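Local coordinates for metallo-beta-lactamase family protein (Thermus thermophilus, PDB 2ZO4) that binds two zinc ions in a metallo-beta-lactamase fold and is probably a hydrolase, its substrate unassigned, at residues W167-A172 / L211-R216; P198-W203 / F289-A294; R216-L221 / E245-H250. All blocks are in the same frame, centred on the assembly; numbering follows the deposited sequence.

Interaction 1 of 3, residues W167-A172 / L211-R216; sequences WTPGHA and LKDFLR. With ZN (zinc ion), chain B.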
loop_
_atom_site.group_PDB
_atom_site.type_symbol
_atom_site.label_atom_id
_atom_site.label_comp_id
_atom_site.label_asym_id
_atom_site.label_seq_id
_atom_site.Cartn_x
_atom_site.Cartn_y
_atom_site.Cartn_z
ATOM N N TRP A 167 4.190 -11.777 1.497
ATOM C CA TRP A 167 3.291 -11.278 0.470
ATOM C C TRP A 167 1.908 -11.122 1.080
ATOM O O TRP A 167 1.309 -12.091 1.567
ATOM C CB TRP A 167 3.261 -12.225 -0.731
ATOM C CG TRP A 167 2.368 -11.795 -1.867
ATOM C CD1 TRP A 167 2.183 -10.524 -2.338
ATOM C CD2 TRP A 167 1.564 -12.648 -2.693
ATOM N NE1 TRP A 167 1.305 -10.532 -3.400
ATOM C CE2 TRP A 167 0.912 -11.823 -3.639
ATOM C CE3 TRP A 167 1.334 -14.031 -2.726
ATOM C CZ2 TRP A 167 0.039 -12.336 -4.609
ATOM C CZ3 TRP A 167 0.458 -14.543 -3.690
ATOM C CH2 TRP A 167 -0.177 -13.694 -4.615
ATOM N N THR A 168 1.433 -9.881 1.084
ATOM C CA THR A 168 0.156 -9.524 1.694
ATOM C C THR A 168 -0.677 -8.682 0.717
ATOM O O THR A 168 -0.834 -7.467 0.911
ATOM C CB THR A 168 0.365 -8.773 3.030
ATOM O OG1 THR A 168 1.525 -7.937 2.932
ATOM C CG2 THR A 168 0.556 -9.767 4.188
ATOM N N PRO A 169 -1.211 -9.326 -0.344
ATOM C CA PRO A 169 -1.985 -8.625 -1.366
ATOM C C PRO A 169 -3.312 -8.090 -0.821
ATOM O O PRO A 169 -3.809 -8.591 0.190
ATOM C CB PRO A 169 -2.240 -9.710 -2.416
ATOM C CG PRO A 169 -2.200 -10.989 -1.641
ATOM C CD PRO A 169 -1.133 -10.773 -0.621
ATOM N N GLY A 170 -3.864 -7.078 -1.487
ATOM C CA GLY A 170 -5.112 -6.452 -1.066
ATOM C C GLY A 170 -5.031 -4.946 -1.176
ATOM O O GLY A 170 -5.643 -4.345 -2.061
ATOM N N HIS A 171 -4.271 -4.334 -0.273
ATOM C CA HIS A 171 -3.980 -2.908 -0.349
ATOM C C HIS A 171 -3.230 -2.573 -1.643
ATOM O O HIS A 171 -3.481 -1.548 -2.270
ATOM C CB HIS A 171 -3.176 -2.464 0.870
ATOM C CG HIS A 171 -2.821 -1.012 0.855
ATOM N ND1 HIS A 171 -3.736 -0.021 1.135
ATOM C CD2 HIS A 171 -1.658 -0.381 0.574
ATOM C CE1 HIS A 171 -3.149 1.158 1.043
ATOM N NE2 HIS A 171 -1.888 0.968 0.705
ATOM N N ALA A 172 -2.300 -3.446 -2.021
ATOM C CA ALA A 172 -1.669 -3.420 -3.339
ATOM C C ALA A 172 -1.396 -4.857 -3.741
ATOM O O ALA A 172 -1.265 -5.732 -2.881
ATOM C CB ALA A 172 -0.379 -2.601 -3.319
ATOM N N LEU A 211 -10.395 -7.199 -2.387
ATOM C CA LEU A 211 -10.895 -7.298 -1.005
ATOM C C LEU A 211 -10.731 -8.708 -0.432
ATOM O O LEU A 211 -10.406 -8.869 0.745
ATOM C CB LEU A 211 -12.358 -6.841 -0.890
ATOM C CG LEU A 211 -12.971 -6.846 0.523
ATOM C CD1 LEU A 211 -12.163 -5.975 1.487
ATOM C CD2 LEU A 211 -14.427 -6.412 0.518
ATOM N N LYS A 212 -10.956 -9.717 -1.269
ATOM C CA LYS A 212 -10.756 -11.115 -0.877
ATOM C C LYS A 212 -9.291 -11.383 -0.519
ATOM O O LYS A 212 -9.010 -12.052 0.469
ATOM C CB LYS A 212 -11.228 -12.069 -1.982
ATOM C CG LYS A 212 -11.248 -13.549 -1.570
ATOM C CD LYS A 212 -12.015 -14.402 -2.576
ATOM C CE LYS A 212 -11.964 -15.876 -2.183
ATOM N NZ LYS A 212 -12.781 -16.722 -3.106
ATOM N N ASP A 213 -8.372 -10.858 -1.330
ATOM C CA ASP A 213 -6.936 -10.881 -1.023
ATOM C C ASP A 213 -6.633 -10.196 0.308
ATOM O O ASP A 213 -5.857 -10.707 1.109
ATOM C CB ASP A 213 -6.135 -10.154 -2.109
ATOM C CG ASP A 213 -5.984 -10.960 -3.382
ATOM O OD1 ASP A 213 -5.997 -12.211 -3.332
ATOM O OD2 ASP A 213 -5.830 -10.323 -4.444
ATOM N N PHE A 214 -7.237 -9.026 0.513
ATOM C CA PHE A 214 -6.982 -8.200 1.692
ATOM C C PHE A 214 -7.389 -8.910 2.968
ATOM O O PHE A 214 -6.657 -8.885 3.954
ATOM C CB PHE A 214 -7.705 -6.852 1.589
ATOM C CG PHE A 214 -7.385 -5.905 2.715
ATOM C CD1 PHE A 214 -6.170 -5.217 2.744
ATOM C CD2 PHE A 214 -8.302 -5.689 3.744
ATOM C CE1 PHE A 214 -5.869 -4.337 3.791
ATOM C CE2 PHE A 214 -8.010 -4.814 4.793
ATOM C CZ PHE A 214 -6.789 -4.142 4.817
ATOM N N LEU A 215 -8.558 -9.542 2.943
ATOM C CA LEU A 215 -9.072 -10.257 4.106
ATOM C C LEU A 215 -8.265 -11.526 4.405
ATOM O O LEU A 215 -8.069 -11.883 5.567
ATOM C CB LEU A 215 -10.574 -10.554 3.949
ATOM C CG LEU A 215 -11.493 -9.320 3.857
ATOM C CD1 LEU A 215 -12.912 -9.697 3.428
ATOM C CD2 LEU A 215 -11.519 -8.530 5.164
ATOM N N ARG A 216 -7.778 -12.194 3.362
ATOM C CA ARG A 216 -6.903 -13.351 3.557
ATOM C C ARG A 216 -5.547 -12.923 4.131
ATOM O O ARG A 216 -4.945 -13.650 4.921
ATOM C CB ARG A 216 -6.736 -14.131 2.250
ATOM C CG ARG A 216 -5.898 -15.394 2.369
ATOM C CD ARG A 216 -6.604 -16.593 1.756
ATOM N NE ARG A 216 -7.405 -17.321 2.742
ATOM C CZ ARG A 216 -6.997 -18.410 3.397
ATOM N NH1 ARG A 216 -5.787 -18.919 3.183
ATOM N NH2 ARG A 216 -7.803 -18.995 4.276
HETATM ZN ZN ZN B . -0.396 2.347 0.227
HETATM O O HOH W 1 0.026 4.248 0.722
#
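Phe214 and Gly170 bring helix 210-222 and the 167-172 loop into backbone-to-backbone contact, their CA atoms 3.8 Å apart. Gly170 has no side chain to stand between them, and its backbone angles, phi 137° and psi -72°, suit a glycine. The Phe214 side chain then meets the loop atom by atom: CB rests 3.7 Å from Gly170 CA, CG stands anti to the backbone N (chi1 -175°), and CD1 comes within 3.7 Å of His171 N. Further out, CE1 reaches the CB of His171, and at the tip the ring touches Pro198.

The loop matters because, in this metallo-beta-lactamase fold, it follows strand 161-167 and delivers a zinc ligand. His171 NE2 binds zinc at 2.1 Å, alongside His70, His72 and Asp190, and a water completes the neighbourhood at 2.0 Å from the metal, in the plane of the imidazole at its edge. The other ring nitrogen, ND1, is held by the backbone O of Asn199, a second-shell bond that, with the metal bond at NE2, helps fix the rotation of the ring.

One residue earlier on each segment, the Pro169 ring crosses Asp213 at about a right angle, CB to CB 3.9 Å, while the Asp213 carboxylate is engaged by Arg207. Pro169 O and Asp213 O, two acceptors 3.1 Å apart, share the hydroxyl of Ser217, whose single proton must be divided between them.

Interaction 2 of 3, residues P198-W203 / F289-A294; sequences PNVGLW and FAETLA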
loop_
_atom_site.group_PDB
_atom_site.type_symbol
_atom_site.label_atom_id
_atom_site.label_comp_id
_atom_site.label_asym_id
_atom_site.label_seq_id
_atom_site.Cartn_x
_atom_site.Cartn_y
_atom_site.Cartn_z
ATOM N N PRO A 198 -6.423 0.640 5.901
ATOM C CA PRO A 198 -5.736 0.976 4.665
ATOM C C PRO A 198 -6.669 0.757 3.479
ATOM O O PRO A 198 -7.533 -0.129 3.523
ATOM C CB PRO A 198 -4.566 -0.013 4.622
ATOM C CG PRO A 198 -4.902 -1.083 5.604
ATOM C CD PRO A 198 -5.745 -0.438 6.644
ATOM N N ASN A 199 -6.508 1.571 2.442
ATOM C CA ASN A 199 -7.292 1.440 1.217
ATOM C C ASN A 199 -7.267 0.005 0.684
ATOM O O ASN A 199 -6.241 -0.673 0.738
ATOM C CB ASN A 199 -6.757 2.400 0.149
ATOM C CG ASN A 199 -7.823 2.832 -0.850
ATOM O OD1 ASN A 199 -8.787 3.519 -0.494
ATOM N ND2 ASN A 199 -7.644 2.446 -2.111
ATOM N N VAL A 200 -8.413 -0.465 0.214
ATOM C CA VAL A 200 -8.465 -1.654 -0.620
ATOM C C VAL A 200 -9.184 -1.251 -1.906
ATOM O O VAL A 200 -10.413 -1.318 -2.002
ATOM C CB VAL A 200 -9.112 -2.876 0.106
ATOM C CG1 VAL A 200 -10.546 -2.578 0.554
ATOM C CG2 VAL A 200 -9.056 -4.105 -0.771
ATOM N N GLY A 201 -8.404 -0.791 -2.880
ATOM C CA GLY A 201 -8.967 -0.232 -4.101
ATOM C C GLY A 201 -8.896 -1.156 -5.296
ATOM O O GLY A 201 -7.935 -1.912 -5.452
ATOM N N LEU A 202 -9.926 -1.093 -6.135
ATOM C CA LEU A 202 -9.925 -1.790 -7.412
ATOM C C LEU A 202 -9.552 -0.791 -8.504
ATOM O O LEU A 202 -10.312 0.135 -8.803
ATOM C CB LEU A 202 -11.291 -2.432 -7.696
ATOM C CG LEU A 202 -11.330 -3.552 -8.748
ATOM C CD1 LEU A 202 -12.417 -4.577 -8.420
ATOM C CD2 LEU A 202 -11.505 -3.009 -10.171
ATOM N N TRP A 203 -8.361 -0.977 -9.069
ATOM C CA TRP A 203 -7.859 -0.131 -10.148
ATOM C C TRP A 203 -7.772 -0.954 -11.434
ATOM O O TRP A 203 -8.046 -2.157 -11.429
ATOM C CB TRP A 203 -6.489 0.456 -9.778
ATOM C CG TRP A 203 -6.448 1.074 -8.403
ATOM C CD1 TRP A 203 -6.034 0.471 -7.248
ATOM C CD2 TRP A 203 -6.847 2.404 -8.038
ATOM N NE1 TRP A 203 -6.148 1.343 -6.191
ATOM C CE2 TRP A 203 -6.642 2.535 -6.648
ATOM C CE3 TRP A 203 -7.347 3.499 -8.754
ATOM C CZ2 TRP A 203 -6.924 3.718 -5.957
ATOM C CZ3 TRP A 203 -7.633 4.674 -8.065
ATOM C CH2 TRP A 203 -7.418 4.773 -6.682
ATOM N N PHE A 289 -13.852 5.987 -4.297
ATOM C CA PHE A 289 -14.383 5.298 -5.476
ATOM C C PHE A 289 -13.816 3.885 -5.656
ATOM O O PHE A 289 -14.573 2.933 -5.845
ATOM C CB PHE A 289 -14.133 6.117 -6.746
ATOM C CG PHE A 289 -14.437 5.374 -8.030
ATOM C CD1 PHE A 289 -15.717 5.391 -8.572
ATOM C CD2 PHE A 289 -13.442 4.662 -8.695
ATOM C CE1 PHE A 289 -16.000 4.713 -9.758
ATOM C CE2 PHE A 289 -13.717 3.972 -9.875
ATOM C CZ PHE A 289 -15.000 4.002 -10.408
ATOM N N ALA A 290 -12.489 3.768 -5.617
ATOM C CA ALA A 290 -11.812 2.489 -5.835
ATOM C C ALA A 290 -12.109 1.473 -4.733
ATOM O O ALA A 290 -12.245 0.282 -5.014
ATOM C CB ALA A 290 -10.311 2.693 -5.997
ATOM N N GLU A 291 -12.207 1.955 -3.492
ATOM C CA GLU A 291 -12.591 1.131 -2.339
ATOM C C GLU A 291 -14.022 0.621 -2.474
ATOM O O GLU A 291 -14.296 -0.556 -2.230
ATOM C CB GLU A 291 -12.454 1.920 -1.032
ATOM C CG GLU A 291 -11.192 1.618 -0.219
ATOM C CD GLU A 291 -11.467 0.940 1.129
ATOM O OE1 GLU A 291 -12.612 0.506 1.382
ATOM O OE2 GLU A 291 -10.527 0.846 1.943
ATOM N N THR A 292 -14.925 1.523 -2.852
ATOM C CA THR A 292 -16.335 1.186 -3.062
ATOM C C THR A 292 -16.491 0.148 -4.177
ATOM O O THR A 292 -17.275 -0.792 -4.046
ATOM C CB THR A 292 -17.176 2.445 -3.365
ATOM O OG1 THR A 292 -16.977 3.409 -2.321
ATOM C CG2 THR A 292 -18.660 2.106 -3.457
ATOM N N LEU A 293 -15.729 0.322 -5.253
ATOM C CA LEU A 293 -15.727 -0.616 -6.370
ATOM C C LEU A 293 -15.231 -2.004 -5.954
ATOM O O LEU A 293 -15.807 -3.015 -6.356
ATOM C CB LEU A 293 -14.898 -0.062 -7.536
ATOM C CG LEU A 293 -14.831 -0.874 -8.837
ATOM C CD1 LEU A 293 -16.217 -1.297 -9.321
ATOM C CD2 LEU A 293 -14.117 -0.068 -9.905
ATOM N N ALA A 294 -14.170 -2.036 -5.149
ATOM C CA ALA A 294 -13.626 -3.279 -4.593
ATOM C C ALA A 294 -14.653 -4.054 -3.766
ATOM O O ALA A 294 -14.717 -5.285 -3.835
ATOM C CB ALA A 294 -12.395 -2.982 -3.745
#
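Ala290 sets its CB over one face of the Trp203 indole, 3.6 Å from the centroid of the six-membered ring and 13° off its normal, a CH-pi contact whose closest ring atom is CZ2. Beside it, Leu202 is directed toward the helix: its CB packs against the Ala294 CB, and its CD2 meets Leu293 CD2 at 3.9 Å as the two leucines cross obliquely. The fit is tight at Ala294, whose CB lies 3.1 Å from Val200 O.

Farther out the backbone of the loop takes over. Leu202 N donates to Ala290 O at 2.9 Å, nearly straight at 167°, and approaches from above the carbonyl plane; Ala294 N, the helix's own donor, comes from the opposite face, so this one oxygen is gripped twice. At the polar edge a bend at chi2 (-114°) of the buried Glu291 turns CD toward the loop, and Glu291 OE2 accepts from Val200 N at 3.0 Å, the donor lying above the carboxylate plane, while Val200 CG1 lies against Glu291 CD. The seam joins a loop beside the zinc site of the metallo-beta-lactamase fold to helix 286-301 of the C-terminal domain.

Interaction 3 of 3, residues R216-L221 / E245-H250; sequences RSLDRL and EELKAH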
loop_
_atom_site.group_PDB
_atom_site.type_symbol
_atom_site.label_atom_id
_atom_site.label_comp_id
_atom_site.label_asym_id
_atom_site.label_seq_id
_atom_site.Cartn_x
_atom_site.Cartn_y
_atom_site.Cartn_z
ATOM N N ARG A 216 -7.778 -12.194 3.362
ATOM C CA ARG A 216 -6.903 -13.351 3.557
ATOM C C ARG A 216 -5.547 -12.923 4.131
ATOM O O ARG A 216 -4.945 -13.650 4.921
ATOM C CB ARG A 216 -6.736 -14.131 2.250
ATOM C CG ARG A 216 -5.898 -15.394 2.369
ATOM C CD ARG A 216 -6.604 -16.593 1.756
ATOM N NE ARG A 216 -7.405 -17.321 2.742
ATOM C CZ ARG A 216 -6.997 -18.410 3.397
ATOM N NH1 ARG A 216 -5.787 -18.919 3.183
ATOM N NH2 ARG A 216 -7.803 -18.995 4.276
ATOM N N SER A 217 -5.080 -11.741 3.731
ATOM C CA SER A 217 -3.822 -11.186 4.241
ATOM C C SER A 217 -3.925 -10.846 5.727
ATOM O O SER A 217 -3.000 -11.112 6.488
ATOM C CB SER A 217 -3.399 -9.959 3.431
ATOM O OG SER A 217 -3.090 -10.325 2.099
ATOM N N LEU A 218 -5.060 -10.272 6.125
ATOM C CA LEU A 218 -5.357 -10.000 7.535
ATOM C C LEU A 218 -5.361 -11.280 8.368
ATOM O O LEU A 218 -4.847 -11.289 9.484
ATOM C CB LEU A 218 -6.703 -9.283 7.688
ATOM C CG LEU A 218 -6.939 -7.912 7.049
ATOM C CD1 LEU A 218 -8.391 -7.499 7.247
ATOM C CD2 LEU A 218 -5.989 -6.848 7.599
ATOM N N ASP A 219 -5.945 -12.348 7.823
ATOM C CA ASP A 219 -5.923 -13.672 8.454
ATOM C C ASP A 219 -4.493 -14.151 8.673
ATOM O O ASP A 219 -4.151 -14.614 9.762
ATOM C CB ASP A 219 -6.666 -14.698 7.591
ATOM C CG ASP A 219 -8.168 -14.696 7.819
ATOM O OD1 ASP A 219 -8.615 -14.621 8.986
ATOM O OD2 ASP A 219 -8.913 -14.786 6.817
ATOM N N ARG A 220 -3.669 -14.033 7.629
ATOM C CA ARG A 220 -2.262 -14.439 7.662
ATOM C C ARG A 220 -1.504 -13.685 8.757
ATOM O O ARG A 220 -0.797 -14.298 9.555
ATOM C CB ARG A 220 -1.612 -14.209 6.289
ATOM C CG ARG A 220 -0.327 -14.993 6.029
ATOM C CD ARG A 220 0.909 -14.093 6.016
ATOM N NE ARG A 220 2.124 -14.836 5.675
ATOM C CZ ARG A 220 2.628 -14.961 4.447
ATOM N NH1 ARG A 220 2.040 -14.383 3.405
ATOM N NH2 ARG A 220 3.738 -15.667 4.258
ATOM N N LEU A 221 -1.680 -12.365 8.801
ATOM C CA LEU A 221 -1.055 -11.524 9.827
ATOM C C LEU A 221 -1.591 -11.799 11.232
ATOM O O LEU A 221 -0.841 -11.720 12.201
ATOM C CB LEU A 221 -1.207 -10.035 9.491
ATOM C CG LEU A 221 -0.572 -9.534 8.188
ATOM C CD1 LEU A 221 -0.805 -8.030 8.028
ATOM C CD2 LEU A 221 0.919 -9.873 8.115
ATOM N N GLU A 245 -8.124 -8.609 13.447
ATOM C CA GLU A 245 -9.511 -9.000 13.686
ATOM C C GLU A 245 -10.464 -7.808 13.624
ATOM O O GLU A 245 -11.585 -7.944 13.145
ATOM C CB GLU A 245 -9.663 -9.751 15.017
ATOM C CG GLU A 245 -9.081 -11.174 15.013
ATOM C CD GLU A 245 -9.695 -12.079 13.945
ATOM O OE1 GLU A 245 -10.939 -12.081 13.789
ATOM O OE2 GLU A 245 -8.927 -12.801 13.265
ATOM N N GLU A 246 -10.011 -6.648 14.100
ATOM C CA GLU A 246 -10.791 -5.408 14.018
ATOM C C GLU A 246 -11.024 -4.951 12.572
ATOM O O GLU A 246 -12.105 -4.471 12.238
ATOM C CB GLU A 246 -10.125 -4.285 14.822
ATOM C CG GLU A 246 -10.315 -4.396 16.336
ATOM C CD GLU A 246 -9.447 -3.427 17.133
ATOM O OE1 GLU A 246 -8.749 -2.573 16.536
ATOM O OE2 GLU A 246 -9.468 -3.522 18.379
ATOM N N LEU A 247 -10.009 -5.102 11.725
ATOM C CA LEU A 247 -10.111 -4.699 10.318
ATOM C C LEU A 247 -10.977 -5.659 9.511
ATOM O O LEU A 247 -11.639 -5.256 8.553
ATOM C CB LEU A 247 -8.724 -4.554 9.690
ATOM C CG LEU A 247 -7.940 -3.312 10.119
ATOM C CD1 LEU A 247 -6.491 -3.392 9.656
ATOM C CD2 LEU A 247 -8.605 -2.048 9.600
ATOM N N LYS A 248 -10.961 -6.926 9.913
ATOM C CA LYS A 248 -11.874 -7.934 9.394
ATOM C C LYS A 248 -13.316 -7.498 9.652
ATOM O O LYS A 248 -14.130 -7.432 8.729
ATOM C CB LYS A 248 -11.620 -9.257 10.107
ATOM C CG LYS A 248 -11.456 -10.435 9.198
ATOM C CD LYS A 248 -10.039 -10.494 8.682
ATOM C CE LYS A 248 -9.681 -11.895 8.238
ATOM N NZ LYS A 248 -10.303 -12.297 6.937
ATOM N N ALA A 249 -13.605 -7.187 10.916
ATOM C CA ALA A 249 -14.940 -6.781 11.354
ATOM C C ALA A 249 -15.373 -5.472 10.701
ATOM O O ALA A 249 -16.534 -5.318 10.322
ATOM C CB ALA A 249 -14.988 -6.666 12.881
ATOM N N HIS A 250 -14.426 -4.545 10.570
ATOM C CA HIS A 250 -14.637 -3.267 9.890
ATOM C C HIS A 250 -15.171 -3.451 8.471
ATOM O O HIS A 250 -16.177 -2.854 8.098
ATOM C CB HIS A 250 -13.332 -2.458 9.864
ATOM C CG HIS A 250 -13.417 -1.196 9.063
ATOM N ND1 HIS A 250 -14.159 -0.107 9.466
ATOM C CD2 HIS A 250 -12.855 -0.849 7.879
ATOM C CE1 HIS A 250 -14.051 0.856 8.567
ATOM N NE2 HIS A 250 -13.264 0.431 7.594
HETATM O O HOH W 2 -7.751 -15.231 11.494
#
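Leu218 and Lys248 mark the nearest approach of two helical segments that run antiparallel, their axes 9.5 Å apart and 159° between their directions, with CA atoms 7.1 Å from each other. At that spacing the helices meet through side chains rather than backbone.

The lysine does much of the work. Its aliphatic part slides past Leu218 in the opposite direction, and CD packs against Leu218 CB at 3.7 Å. Leu218 also meets Leu247, crossing it at about a right angle, with CD1 set 3.8 Å from Leu247 CB. Both leucines also touch Leu192 in a neighbouring loop.

In the metallo-beta-lactamase fold these two helices flank strand 228-231 in sequence: helix 210-222 precedes it, and helix 240-261 follows the zinc ligand His233. The contact therefore brings together the helices before and after that strand, at the edge of the core, with the Leu247 side chain about 13 Å from a zinc ion.

The polar end involves partly exposed residues. A bend at chi2 of Lys248 (82°) lays CD against Leu218, and a second at chi4 (74°) turns NZ toward helix 210-222. There Lys248 NZ forms a salt bridge with Asp219 OD2 at 2.9 Å. As a hydrogen bond that pair is weak; the stronger partner of NZ is the backbone O of Leu215, one turn earlier, so the ammonium is shared between a carboxylate and a carbonyl. The other carboxylate oxygen, Asp219 OD1, accepts from a water at 2.7 Å, and the same water donates to Glu245 OE2 at 3.2 Å. It bridges two like charges whose oxygens, OD1 of Asp219 and OE2 of Glu245, stand 4.7 Å apart, and its two O-H groups probably ease their repulsion.

From the N terminus, the chain first lays down 167-172, then 198-203, before helix 210-222 returns to the former and closes interaction 1. Interaction 3 opens directly afterwards, sharing Arg216, and closes when helix 240-261 folds back on the same helix; the two are in series. Interaction 2, opened at 198-203, closes last at 289-294, so it crosses interaction 1 and encloses interaction 3. Helix 210-222 is the common element of interactions 1 and 3, linking the zinc-site loop to helix 240-261. Pro198 touches both other contacts; interaction 2 itself ties the metal-bearing core to helix 286-301 of the C-terminal domain.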